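Local coordinates for protein insecticidal Delta-Endotoxin Cry8Ea1 (Bacillus Thuringiensis, PDB 3EB7) that kills insect larvae, notably underground pests such as Holotrichia parallela, and as a three-domain Cry toxin probably does so by forming pores in gut membranes, at residues A236-R240 with W432-D438; I17-G22 with L221-Y225; F339-K343 with Y412-L416; G273-F277 with P460-E466. All coordinates share one frame; numbering follows the deposited sequence.

Interaction 1 (A236-R240 with W432-D438); sequences AQLTR and WTHRSAD
Gln237 lies opposite Ala437, their CA atoms 4.7 Å apart, where the irregular chain 236-240 runs past the type I beta turn His434-Ala437 that ends strand 427-434. Ser436 suits this turn because its short side chain can reach both ways: OG, set between its own backbone N and carbonyl carbon (chi1 55°), accepts from Leu238 N, 3.0 Å from Ser436 OG, and also shares a hydrogen bond with His434 ND1. The His434 ring, fixed further by the N-H of Ser436, offers its pi face to Leu238, whose CD1 sits 4.0 Å from the ring centroid, almost on the normal, in a CH-pi contact. Gln237, long enough to reach the residue after the turn, brings OE1 to 3.1 Å from Asp438 N; OE1 is also bonded by Lys455, and NE2 donates to Gln450 O. The Arg240 guanidinium lays one face over His434 CB, its plane 86° from the imidazole; its NH1 is buried without a partner, while NH2 bonds to His414 NE2. A water joins the carbonyls of Leu238 and Arg240 to the N-H of His434. Helix 198-220 covers Leu238 and supplies Asp217 as salt-bridge partner of Arg240, while strand 448-452 packs against Ala236, Gln237 and Thr239.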
loop_
_atom_site.group_PDB
_atom_site.type_symbol
_atom_site.label_atom_id
_atom_site.label_comp_id
_atom_site.label_asym_id
_atom_site.label_seq_id
_atom_site.Cartn_x
_atom_site.Cartn_y
_atom_site.Cartn_z
ATOM N N ALA A 236 8.926 -7.424 2.521
ATOM C CA ALA A 236 8.520 -6.065 2.095
ATOM C C ALA A 236 7.422 -5.423 2.987
ATOM O O ALA A 236 6.584 -6.107 3.529
ATOM C CB ALA A 236 8.088 -6.039 0.600
ATOM N N GLN A 237 7.449 -4.097 3.104
ATOM C CA GLN A 237 6.477 -3.352 3.904
ATOM C C GLN A 237 5.874 -2.240 3.070
ATOM O O GLN A 237 6.600 -1.470 2.446
ATOM C CB GLN A 237 7.180 -2.699 5.109
ATOM C CG GLN A 237 8.115 -3.623 5.843
ATOM C CD GLN A 237 8.439 -3.144 7.223
ATOM O OE1 GLN A 237 7.556 -3.015 8.069
ATOM N NE2 GLN A 237 9.704 -2.864 7.465
ATOM N N LEU A 238 4.550 -2.106 3.112
ATOM C CA LEU A 238 3.865 -0.951 2.489
ATOM C C LEU A 238 3.508 0.013 3.587
ATOM O O LEU A 238 2.669 -0.309 4.418
ATOM C CB LEU A 238 2.596 -1.394 1.744
ATOM C CG LEU A 238 2.760 -2.472 0.674
ATOM C CD1 LEU A 238 1.412 -2.848 0.063
ATOM C CD2 LEU A 238 3.678 -1.982 -0.408
ATOM N N THR A 239 4.123 1.206 3.575
ATOM C CA THR A 239 3.986 2.148 4.686
ATOM C C THR A 239 3.017 3.275 4.458
ATOM O O THR A 239 2.693 3.995 5.395
ATOM C CB THR A 239 5.340 2.756 5.152
ATOM O OG1 THR A 239 5.937 3.511 4.080
ATOM C CG2 THR A 239 6.299 1.654 5.743
ATOM N N ARG A 240 2.560 3.441 3.216
ATOM C CA ARG A 240 1.538 4.461 2.899
ATOM C C ARG A 240 0.280 4.302 3.744
ATOM O O ARG A 240 -0.134 3.177 4.071
ATOM C CB ARG A 240 1.167 4.415 1.412
ATOM C CG ARG A 240 0.059 3.401 1.027
ATOM C CD ARG A 240 0.471 1.930 1.079
ATOM N NE ARG A 240 -0.640 1.000 0.787
ATOM C CZ ARG A 240 -1.594 0.649 1.659
ATOM N NH1 ARG A 240 -1.605 1.161 2.901
ATOM N NH2 ARG A 240 -2.553 -0.214 1.294
ATOM N N TRP A 432 -5.621 4.478 7.616
ATOM C CA TRP A 432 -5.242 3.104 7.887
ATOM C C TRP A 432 -3.880 2.783 7.322
ATOM O O TRP A 432 -3.544 3.279 6.255
ATOM C CB TRP A 432 -6.267 2.155 7.235
ATOM C CG TRP A 432 -7.675 2.431 7.620
ATOM C CD1 TRP A 432 -8.472 3.475 7.198
ATOM C CD2 TRP A 432 -8.482 1.632 8.470
ATOM N NE1 TRP A 432 -9.715 3.363 7.766
ATOM C CE2 TRP A 432 -9.736 2.238 8.548
ATOM C CE3 TRP A 432 -8.258 0.455 9.182
ATOM C CZ2 TRP A 432 -10.773 1.705 9.324
ATOM C CZ3 TRP A 432 -9.282 -0.075 9.940
ATOM C CH2 TRP A 432 -10.518 0.549 10.009
ATOM N N THR A 433 -3.154 1.884 7.995
ATOM C CA THR A 433 -1.876 1.384 7.510
ATOM C C THR A 433 -2.000 -0.081 7.173
ATOM O O THR A 433 -2.837 -0.774 7.739
ATOM C CB THR A 433 -0.702 1.619 8.503
ATOM O OG1 THR A 433 -1.025 1.077 9.783
ATOM C CG2 THR A 433 -0.392 3.139 8.651
ATOM N N HIS A 434 -1.171 -0.532 6.225
ATOM C CA HIS A 434 -1.139 -1.927 5.749
ATOM C C HIS A 434 -0.528 -2.920 6.761
ATOM O O HIS A 434 0.464 -2.611 7.493
ATOM C CB HIS A 434 -0.413 -2.002 4.379
ATOM C CG HIS A 434 -0.686 -3.262 3.611
ATOM N ND1 HIS A 434 0.037 -4.421 3.794
ATOM C CD2 HIS A 434 -1.608 -3.546 2.657
ATOM C CE1 HIS A 434 -0.442 -5.369 3.011
ATOM N NE2 HIS A 434 -1.437 -4.863 2.306
ATOM N N ARG A 435 -1.124 -4.116 6.801
ATOM C CA ARG A 435 -0.650 -5.216 7.638
ATOM C C ARG A 435 0.848 -5.509 7.454
ATOM O O ARG A 435 1.517 -5.825 8.420
ATOM C CB ARG A 435 -1.480 -6.483 7.350
ATOM C CG ARG A 435 -1.101 -7.743 8.153
ATOM C CD ARG A 435 -1.591 -7.703 9.606
ATOM N NE ARG A 435 -1.463 -8.997 10.306
ATOM C CZ ARG A 435 -2.316 -10.031 10.208
ATOM N NH1 ARG A 435 -3.371 -9.987 9.412
ATOM N NH2 ARG A 435 -2.086 -11.150 10.897
ATOM N N SER A 436 1.392 -5.395 6.240
ATOM C CA SER A 436 2.836 -5.726 6.011
ATOM C C SER A 436 3.824 -4.843 6.780
ATOM O O SER A 436 4.975 -5.178 6.917
ATOM C CB SER A 436 3.196 -5.667 4.511
ATOM O OG SER A 436 2.858 -4.407 3.958
ATOM N N ALA A 437 3.353 -3.699 7.255
ATOM C CA ALA A 437 4.178 -2.741 7.941
ATOM C C ALA A 437 4.164 -3.035 9.453
ATOM O O ALA A 437 3.226 -2.716 10.160
ATOM C CB ALA A 437 3.667 -1.348 7.630
ATOM N N ASP A 438 5.229 -3.647 9.941
ATOM C CA ASP A 438 5.221 -4.191 11.281
ATOM C C ASP A 438 5.399 -3.108 12.343
ATOM O O ASP A 438 5.740 -1.978 12.038
ATOM C CB ASP A 438 6.230 -5.371 11.416
ATOM C CG ASP A 438 7.709 -4.931 11.427
ATOM O OD1 ASP A 438 8.048 -3.721 11.414
ATOM O OD2 ASP A 438 8.563 -5.838 11.460
HETATM O O HOH W 1 0.855 1.147 5.557
#

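Interaction 2 (I17-G22 with L221-Y225); sequences ILGKLG and LFPMY
Leu221 CD2 meets both Leu18 CD1 and Leu21 CD2 in the alpha-helical domain that gives Cry toxins their presumed pore-forming part. The contact joins the end of helix 2-20 to the 3-10 turn that follows helix 198-220, and it is made by side chains without a direct hydrogen bond. A branched leucine suits position 21, since its fork serves three neighbours: Leu21 puts CD2 at 4.0 Å from Leu221 CD2, while its branch carbon CG rests 3.8 Å from Met224 CB. Its CD1 approaches Tyr225 CE2 obliquely. In Ile17 a chi1 of -69° sets the CG1 branch and turns the other, CG2, to the edge of the Tyr225 ring, 3.5 Å from OH. Further out, that hydroxyl is hydrogen-bonded to Asn141 of helix 133-153. Ile218 of helix 198-220 packs against both Ile17 and Tyr225. Backbone bonds from Met224 N to Leu221 O and from Tyr225 N to Phe222 O shape the 3-10 turn. Gly22, with a positive phi of 76°, takes a conformation easy for a residue lacking CB. A single water bridges the chains there, accepting from Gly22 N and donating to Met224 O, 3.0 Å from each.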
loop_
_atom_site.group_PDB
_atom_site.type_symbol
_atom_site.label_atom_id
_atom_site.label_comp_id
_atom_site.label_asym_id
_atom_site.label_seq_id
_atom_site.Cartn_x
_atom_site.Cartn_y
_atom_site.Cartn_z
ATOM N N ILE A 17 1.062 -12.780 -2.778
ATOM C CA ILE A 17 2.409 -12.533 -3.293
ATOM C C ILE A 17 3.396 -12.075 -2.183
ATOM O O ILE A 17 4.544 -12.520 -2.150
ATOM C CB ILE A 17 2.374 -11.553 -4.479
ATOM C CG1 ILE A 17 1.705 -12.240 -5.679
ATOM C CG2 ILE A 17 3.761 -11.075 -4.825
ATOM C CD1 ILE A 17 0.940 -11.260 -6.580
ATOM N N LEU A 18 2.933 -11.228 -1.274
ATOM C CA LEU A 18 3.780 -10.751 -0.204
ATOM C C LEU A 18 4.294 -11.935 0.625
ATOM O O LEU A 18 5.416 -11.901 1.126
ATOM C CB LEU A 18 2.991 -9.749 0.662
ATOM C CG LEU A 18 3.474 -8.338 1.040
ATOM C CD1 LEU A 18 4.544 -7.753 0.166
ATOM C CD2 LEU A 18 2.283 -7.386 1.133
ATOM N N GLY A 19 3.489 -12.996 0.741
ATOM C CA GLY A 19 3.858 -14.207 1.492
ATOM C C GLY A 19 4.871 -15.103 0.792
ATOM O O GLY A 19 5.534 -15.938 1.442
ATOM N N LYS A 20 5.002 -14.943 -0.532
ATOM C CA LYS A 20 5.968 -15.709 -1.326
ATOM C C LYS A 20 7.148 -14.885 -1.889
ATOM O O LYS A 20 7.923 -15.365 -2.725
ATOM C CB LYS A 20 5.250 -16.389 -2.508
ATOM C CG LYS A 20 4.135 -17.414 -2.172
ATOM C CD LYS A 20 4.576 -18.507 -1.224
ATOM C CE LYS A 20 3.414 -19.468 -0.857
ATOM N NZ LYS A 20 2.963 -20.258 -2.032
ATOM N N LEU A 21 7.282 -13.635 -1.467
ATOM C CA LEU A 21 8.273 -12.734 -2.057
ATOM C C LEU A 21 9.693 -13.314 -1.952
ATOM O O LEU A 21 10.117 -13.722 -0.883
ATOM C CB LEU A 21 8.160 -11.339 -1.426
ATOM C CG LEU A 21 8.212 -10.097 -2.310
ATOM C CD1 LEU A 21 7.298 -10.197 -3.525
ATOM C CD2 LEU A 21 7.841 -8.886 -1.477
ATOM N N GLY A 22 10.384 -13.407 -3.095
ATOM C CA GLY A 22 11.773 -13.893 -3.161
ATOM C C GLY A 22 11.993 -15.400 -3.033
ATOM O O GLY A 22 13.137 -15.871 -3.070
ATOM N N LEU A 221 5.654 -4.081 -5.589
ATOM C CA LEU A 221 6.333 -5.359 -5.374
ATOM C C LEU A 221 7.145 -5.826 -6.601
ATOM O O LEU A 221 7.967 -6.756 -6.493
ATOM C CB LEU A 221 5.324 -6.428 -4.928
ATOM C CG LEU A 221 4.424 -6.080 -3.722
ATOM C CD1 LEU A 221 3.408 -7.163 -3.505
ATOM C CD2 LEU A 221 5.275 -5.950 -2.456
ATOM N N PHE A 222 6.917 -5.170 -7.756
ATOM C CA PHE A 222 7.556 -5.564 -9.032
ATOM C C PHE A 222 9.080 -5.768 -8.960
ATOM O O PHE A 222 9.594 -6.704 -9.575
ATOM C CB PHE A 222 7.221 -4.582 -10.172
ATOM C CG PHE A 222 5.788 -4.666 -10.671
ATOM C CD1 PHE A 222 5.308 -3.714 -11.577
ATOM C CD2 PHE A 222 4.920 -5.701 -10.248
ATOM C CE1 PHE A 222 4.022 -3.762 -12.051
ATOM C CE2 PHE A 222 3.617 -5.764 -10.740
ATOM C CZ PHE A 222 3.164 -4.784 -11.625
ATOM N N PRO A 223 9.814 -4.871 -8.248
ATOM C CA PRO A 223 11.289 -5.053 -8.179
ATOM C C PRO A 223 11.736 -6.331 -7.498
ATOM O O PRO A 223 12.841 -6.836 -7.769
ATOM C CB PRO A 223 11.758 -3.835 -7.348
ATOM C CG PRO A 223 10.626 -2.818 -7.494
ATOM C CD PRO A 223 9.380 -3.640 -7.547
ATOM N N MET A 224 10.914 -6.859 -6.601
ATOM C CA MET A 224 11.299 -8.064 -5.874
ATOM C C MET A 224 11.060 -9.331 -6.703
ATOM O O MET A 224 11.322 -10.452 -6.220
ATOM C CB MET A 224 10.636 -8.146 -4.506
ATOM C CG MET A 224 11.238 -7.228 -3.425
ATOM S SD MET A 224 10.931 -5.468 -3.770
ATOM C CE MET A 224 9.310 -5.225 -3.029
ATOM N N TYR A 225 10.589 -9.167 -7.945
ATOM C CA TYR A 225 10.520 -10.314 -8.874
ATOM C C TYR A 225 11.832 -10.534 -9.603
ATOM O O TYR A 225 11.962 -11.492 -10.365
ATOM C CB TYR A 225 9.419 -10.157 -9.905
ATOM C CG TYR A 225 8.039 -9.988 -9.346
ATOM C CD1 TYR A 225 7.020 -9.437 -10.146
ATOM C CD2 TYR A 225 7.741 -10.359 -8.003
ATOM C CE1 TYR A 225 5.747 -9.267 -9.659
ATOM C CE2 TYR A 225 6.460 -10.181 -7.484
ATOM C CZ TYR A 225 5.467 -9.634 -8.332
ATOM O OH TYR A 225 4.214 -9.465 -7.852
HETATM O O HOH W 2 9.376 -12.761 -5.820
#

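Interaction 3 (F339-K343 with Y412-L416); sequences FDVYK and YSHRL
Tyr412 and Arg415 share a first torsion near +60° (67° in the arginine), and Arg415 then bends at chi3, which lets the phenol and the guanidinium converge on Asp340. A carboxylate suits the place because its two oxygens can take several donors. Asp340 OD2 accepts from Tyr412 OH at 2.6 Å on its anti lone pair, the one pointing away from OD1. Arg415 NE gives its N-H to Asp340 OD1 at 2.9 Å; the oxygen lies in the guanidinium plane but is met from above the carboxylate plane. A water links OD2 to Arg415 NH2. Beside this polar group, Tyr342 CB presses over the face of the Tyr412 ring, 3.3 Å from CG, and the two rings are slid apart with little overlap. The short segments 340-343 and 414-416, from different sheets of the second, beta-prism domain of the three-domain Cry fold, run at 111° to each other; Leu416 N donates to Val341 O at 3.0 Å, and their side chains lie alongside each other. Tyr342 and Lys343 form a classic beta bulge opposite Asp367. Arg439 is a second salt-bridge partner of OD1, and Arg415 NH1 turns to Thr433 OG1. With two arginines and a phenol gathered round it, buried Asp340 would be expected to remain ionised.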
loop_
_atom_site.group_PDB
_atom_site.type_symbol
_atom_site.label_atom_id
_atom_site.label_comp_id
_atom_site.label_asym_id
_atom_site.label_seq_id
_atom_site.Cartn_x
_atom_site.Cartn_y
_atom_site.Cartn_z
ATOM N N PHE A 339 -2.633 -2.140 19.982
ATOM C CA PHE A 339 -3.804 -2.721 19.312
ATOM C C PHE A 339 -3.900 -2.381 17.821
ATOM O O PHE A 339 -3.892 -1.197 17.415
ATOM C CB PHE A 339 -5.115 -2.234 19.971
ATOM C CG PHE A 339 -5.549 -3.038 21.186
ATOM C CD1 PHE A 339 -5.502 -2.474 22.456
ATOM C CD2 PHE A 339 -6.036 -4.339 21.046
ATOM C CE1 PHE A 339 -5.894 -3.185 23.577
ATOM C CE2 PHE A 339 -6.464 -5.083 22.189
ATOM C CZ PHE A 339 -6.389 -4.490 23.457
ATOM N N ASP A 340 -4.038 -3.441 17.029
ATOM C CA ASP A 340 -4.492 -3.386 15.664
ATOM C C ASP A 340 -6.018 -3.377 15.660
ATOM O O ASP A 340 -6.647 -4.413 15.968
ATOM C CB ASP A 340 -4.004 -4.630 14.905
ATOM C CG ASP A 340 -2.524 -4.530 14.480
ATOM O OD1 ASP A 340 -1.861 -3.499 14.703
ATOM O OD2 ASP A 340 -1.997 -5.513 13.941
ATOM N N VAL A 341 -6.610 -2.219 15.353
ATOM C CA VAL A 341 -8.022 -2.143 15.047
ATOM C C VAL A 341 -8.252 -2.576 13.584
ATOM O O VAL A 341 -7.949 -1.849 12.664
ATOM C CB VAL A 341 -8.555 -0.745 15.292
ATOM C CG1 VAL A 341 -10.010 -0.655 14.923
ATOM C CG2 VAL A 341 -8.358 -0.372 16.754
ATOM N N TYR A 342 -8.775 -3.782 13.388
ATOM C CA TYR A 342 -8.936 -4.338 12.047
ATOM C C TYR A 342 -10.290 -4.056 11.386
ATOM O O TYR A 342 -10.452 -4.286 10.198
ATOM C CB TYR A 342 -8.595 -5.839 12.047
ATOM C CG TYR A 342 -9.402 -6.660 13.013
ATOM C CD1 TYR A 342 -10.644 -7.206 12.636
ATOM C CD2 TYR A 342 -8.944 -6.877 14.317
ATOM C CE1 TYR A 342 -11.427 -7.945 13.565
ATOM C CE2 TYR A 342 -9.705 -7.619 15.237
ATOM C CZ TYR A 342 -10.930 -8.156 14.853
ATOM O OH TYR A 342 -11.668 -8.870 15.778
ATOM N N LYS A 343 -11.256 -3.549 12.144
ATOM C CA LYS A 343 -12.573 -3.254 11.585
ATOM C C LYS A 343 -13.251 -2.204 12.413
ATOM O O LYS A 343 -13.163 -2.213 13.633
ATOM C CB LYS A 343 -13.453 -4.504 11.536
ATOM C CG LYS A 343 -14.903 -4.215 11.095
ATOM C CD LYS A 343 -15.583 -5.458 10.572
ATOM C CE LYS A 343 -16.680 -5.938 11.439
ATOM N NZ LYS A 343 -18.001 -5.703 10.815
ATOM N N TYR A 412 -6.894 -9.793 8.311
ATOM C CA TYR A 412 -7.116 -8.387 8.055
ATOM C C TYR A 412 -5.938 -7.760 7.271
ATOM O O TYR A 412 -4.787 -8.132 7.476
ATOM C CB TYR A 412 -7.404 -7.621 9.361
ATOM C CG TYR A 412 -6.321 -7.653 10.406
ATOM C CD1 TYR A 412 -5.373 -6.617 10.484
ATOM C CD2 TYR A 412 -6.247 -8.709 11.356
ATOM C CE1 TYR A 412 -4.380 -6.616 11.460
ATOM C CE2 TYR A 412 -5.231 -8.725 12.339
ATOM C CZ TYR A 412 -4.313 -7.667 12.384
ATOM O OH TYR A 412 -3.306 -7.653 13.352
ATOM N N SER A 413 -6.244 -6.836 6.362
ATOM C CA SER A 413 -5.197 -6.255 5.511
ATOM C C SER A 413 -4.663 -4.920 6.040
ATOM O O SER A 413 -3.540 -4.552 5.703
ATOM C CB SER A 413 -5.675 -6.119 4.067
ATOM O OG SER A 413 -6.866 -5.353 3.986
ATOM N N HIS A 414 -5.447 -4.233 6.881
ATOM C CA HIS A 414 -5.139 -2.896 7.385
ATOM C C HIS A 414 -5.538 -2.755 8.824
ATOM O O HIS A 414 -6.319 -3.560 9.346
ATOM C CB HIS A 414 -5.850 -1.798 6.555
ATOM C CG HIS A 414 -5.366 -1.719 5.144
ATOM N ND1 HIS A 414 -5.674 -2.682 4.197
ATOM C CD2 HIS A 414 -4.549 -0.827 4.527
ATOM C CE1 HIS A 414 -5.093 -2.371 3.047
ATOM N NE2 HIS A 414 -4.412 -1.242 3.221
ATOM N N ARG A 415 -4.961 -1.735 9.472
ATOM C CA ARG A 415 -5.258 -1.404 10.868
ATOM C C ARG A 415 -5.562 0.087 10.912
ATOM O O ARG A 415 -5.043 0.828 10.059
ATOM C CB ARG A 415 -4.058 -1.725 11.759
ATOM C CG ARG A 415 -2.872 -0.838 11.471
ATOM C CD ARG A 415 -1.792 -1.011 12.467
ATOM N NE ARG A 415 -1.013 -2.217 12.219
ATOM C CZ ARG A 415 -0.194 -2.410 11.189
ATOM N NH1 ARG A 415 0.008 -1.455 10.286
ATOM N NH2 ARG A 415 0.452 -3.560 11.084
ATOM N N LEU A 416 -6.378 0.524 11.883
ATOM C CA LEU A 416 -6.691 1.949 12.055
ATOM C C LEU A 416 -5.424 2.683 12.502
ATOM O O LEU A 416 -4.747 2.244 13.449
ATOM C CB LEU A 416 -7.823 2.188 13.071
ATOM C CG LEU A 416 -8.283 3.654 13.260
ATOM C CD1 LEU A 416 -8.885 4.165 11.940
ATOM C CD2 LEU A 416 -9.298 3.779 14.421
HETATM O O HOH W 3 -4.697 -0.182 14.968
HETATM O O HOH W 4 0.509 -5.758 13.138
#

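Interaction 4 (G273-F277 with P460-E466); sequences GKHLF and PKPSANE
Pro462 packs against the backbone of the loop 273-277, and here the packing is tight: its CD lies 3.5 Å from His275 O, and its CB faces Lys274 CB. A proline suits the spot, presenting a compact ring with no N-H to satisfy, and Ile476 of strand 476-478 lies against it as well. Lys274 contributes the largest surface. With CG anti to its carbonyl carbon (chi1 -70°) and a further bend at chi2, its aliphatic chain passes along the backbone 462-465, CB coming 3.3 Å from Pro462 O. The ammonium end is held more loosely. NZ makes a weak hydrogen bond to Asn465 O at 3.4 Å and a long salt bridge to Glu466 OE2 at 3.6 Å, near the inverse gamma turn centred on Ala464. On the solvent side, Lys461 stretches out fully, touching Lys274 O through CD at 3.6 Å, its methylenes serving where its charge can stay hydrated. The His275 side chain starts away from this surface; its ND1 bonds to Leu276 O and its NE2 to Glu241. Two irregular loops meeting through proline, lysine methylenes and a peripheral ion pair make up a surface junction between the second and third domains of the three-domain Cry fold.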
loop_
_atom_site.group_PDB
_atom_site.type_symbol
_atom_site.label_atom_id
_atom_site.label_comp_id
_atom_site.label_asym_id
_atom_site.label_seq_id
_atom_site.Cartn_x
_atom_site.Cartn_y
_atom_site.Cartn_z
ATOM N N GLY A 273 -0.839 16.173 7.368
ATOM C CA GLY A 273 0.542 16.496 7.034
ATOM C C GLY A 273 1.451 15.259 6.963
ATOM O O GLY A 273 1.221 14.233 7.631
ATOM N N LYS A 274 2.480 15.347 6.130
ATOM C CA LYS A 274 3.507 14.318 6.060
ATOM C C LYS A 274 4.103 14.032 7.475
ATOM O O LYS A 274 4.210 14.930 8.297
ATOM C CB LYS A 274 4.558 14.718 4.997
ATOM C CG LYS A 274 4.040 14.644 3.532
ATOM C CD LYS A 274 3.902 13.178 3.037
ATOM C CE LYS A 274 3.677 13.052 1.524
ATOM N NZ LYS A 274 3.109 14.290 0.898
ATOM N N HIS A 275 4.374 12.763 7.782
ATOM C CA HIS A 275 4.751 12.363 9.154
ATOM C C HIS A 275 5.502 11.057 9.023
ATOM O O HIS A 275 5.417 10.377 7.990
ATOM C CB HIS A 275 3.490 12.120 10.040
ATOM C CG HIS A 275 2.478 11.189 9.405
ATOM N ND1 HIS A 275 2.424 9.839 9.688
ATOM C CD2 HIS A 275 1.528 11.412 8.460
ATOM C CE1 HIS A 275 1.480 9.273 8.947
ATOM N NE2 HIS A 275 0.910 10.205 8.203
ATOM N N LEU A 276 6.230 10.704 10.070
ATOM C CA LEU A 276 6.901 9.421 10.154
ATOM C C LEU A 276 5.868 8.341 10.408
ATOM O O LEU A 276 4.834 8.588 11.036
ATOM C CB LEU A 276 7.920 9.450 11.322
ATOM C CG LEU A 276 9.187 10.240 10.979
ATOM C CD1 LEU A 276 9.768 10.794 12.261
ATOM C CD2 LEU A 276 10.183 9.352 10.178
ATOM N N PHE A 277 6.130 7.140 9.930
ATOM C CA PHE A 277 5.178 6.045 10.097
ATOM C C PHE A 277 4.791 5.925 11.578
ATOM O O PHE A 277 5.653 5.883 12.433
ATOM C CB PHE A 277 5.802 4.749 9.581
ATOM C CG PHE A 277 4.854 3.578 9.596
ATOM C CD1 PHE A 277 3.940 3.384 8.558
ATOM C CD2 PHE A 277 4.862 2.676 10.653
ATOM C CE1 PHE A 277 3.059 2.295 8.557
ATOM C CE2 PHE A 277 3.976 1.602 10.660
ATOM C CZ PHE A 277 3.065 1.422 9.592
ATOM N N PRO A 460 13.776 13.923 10.656
ATOM C CA PRO A 460 13.046 14.631 9.585
ATOM C C PRO A 460 11.788 13.873 9.077
ATOM O O PRO A 460 11.783 12.633 8.946
ATOM C CB PRO A 460 14.087 14.787 8.459
ATOM C CG PRO A 460 15.364 14.307 9.005
ATOM C CD PRO A 460 15.125 13.501 10.245
ATOM N N LYS A 461 10.746 14.639 8.802
ATOM C CA LYS A 461 9.532 14.124 8.235
ATOM C C LYS A 461 9.705 14.102 6.742
ATOM O O LYS A 461 10.608 14.778 6.226
ATOM C CB LYS A 461 8.360 15.024 8.610
ATOM C CG LYS A 461 8.058 15.074 10.096
ATOM C CD LYS A 461 6.992 16.127 10.295
ATOM C CE LYS A 461 6.601 16.315 11.747
ATOM N NZ LYS A 461 5.568 17.421 11.868
ATOM N N PRO A 462 8.870 13.298 6.024
ATOM C CA PRO A 462 8.878 13.350 4.555
ATOM C C PRO A 462 8.514 14.741 4.035
ATOM O O PRO A 462 7.803 15.473 4.690
ATOM C CB PRO A 462 7.811 12.326 4.160
ATOM C CG PRO A 462 7.731 11.420 5.365
ATOM C CD PRO A 462 7.925 12.292 6.535
ATOM N N SER A 463 9.022 15.107 2.873
ATOM C CA SER A 463 8.692 16.403 2.286
ATOM C C SER A 463 7.439 16.283 1.449
ATOM O O SER A 463 7.017 15.170 1.111
ATOM C CB SER A 463 9.873 16.918 1.460
ATOM O OG SER A 463 11.024 17.018 2.315
ATOM N N ALA A 464 6.818 17.414 1.140
ATOM C CA ALA A 464 5.567 17.387 0.419
ATOM C C ALA A 464 5.843 17.114 -1.073
ATOM O O ALA A 464 6.060 18.034 -1.860
ATOM C CB ALA A 464 4.787 18.682 0.632
ATOM N N ASN A 465 5.888 15.829 -1.417
ATOM C CA ASN A 465 6.036 15.328 -2.775
ATOM C C ASN A 465 5.363 13.934 -2.786
ATOM O O ASN A 465 5.089 13.382 -1.714
ATOM C CB ASN A 465 7.534 15.250 -3.158
ATOM C CG ASN A 465 8.314 14.220 -2.330
ATOM O OD1 ASN A 465 7.959 13.039 -2.278
ATOM N ND2 ASN A 465 9.385 14.669 -1.680
ATOM N N GLU A 466 5.100 13.366 -3.965
ATOM C CA GLU A 466 4.515 12.018 -4.072
ATOM C C GLU A 466 5.458 11.019 -4.751
ATOM O O GLU A 466 5.028 10.165 -5.536
ATOM C CB GLU A 466 3.167 12.059 -4.806
ATOM C CG GLU A 466 2.133 13.049 -4.214
ATOM C CD GLU A 466 1.716 12.666 -2.808
ATOM O OE1 GLU A 466 1.886 11.477 -2.438
ATOM O OE2 GLU A 466 1.213 13.537 -2.062
#

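Overall arrangement
The centre of interaction 1 lies about 6 Å from the centre of the chain, and this contact touches each of the others. Toward interaction 2, centres 14 Å away, Ala236 CB packs on Leu21 CD2 at 3.5 Å, joining the helical domain to the segment that leads into the second domain. Interaction 3, 11 Å away between centres, shares its antiparallel sheet: strands 414-422 and 427-434 are neighbours, and Arg435 N lies 2.7 Å from Ser413 O, a probable hydrogen bond. Phe277 extends interaction 4 inward, its CZ 3.4 Å from Ala437 CB. Interactions 2 and 4 stay about 12 Å apart at their nearest atoms. The set thus runs from the helical domain through the second domain to the third.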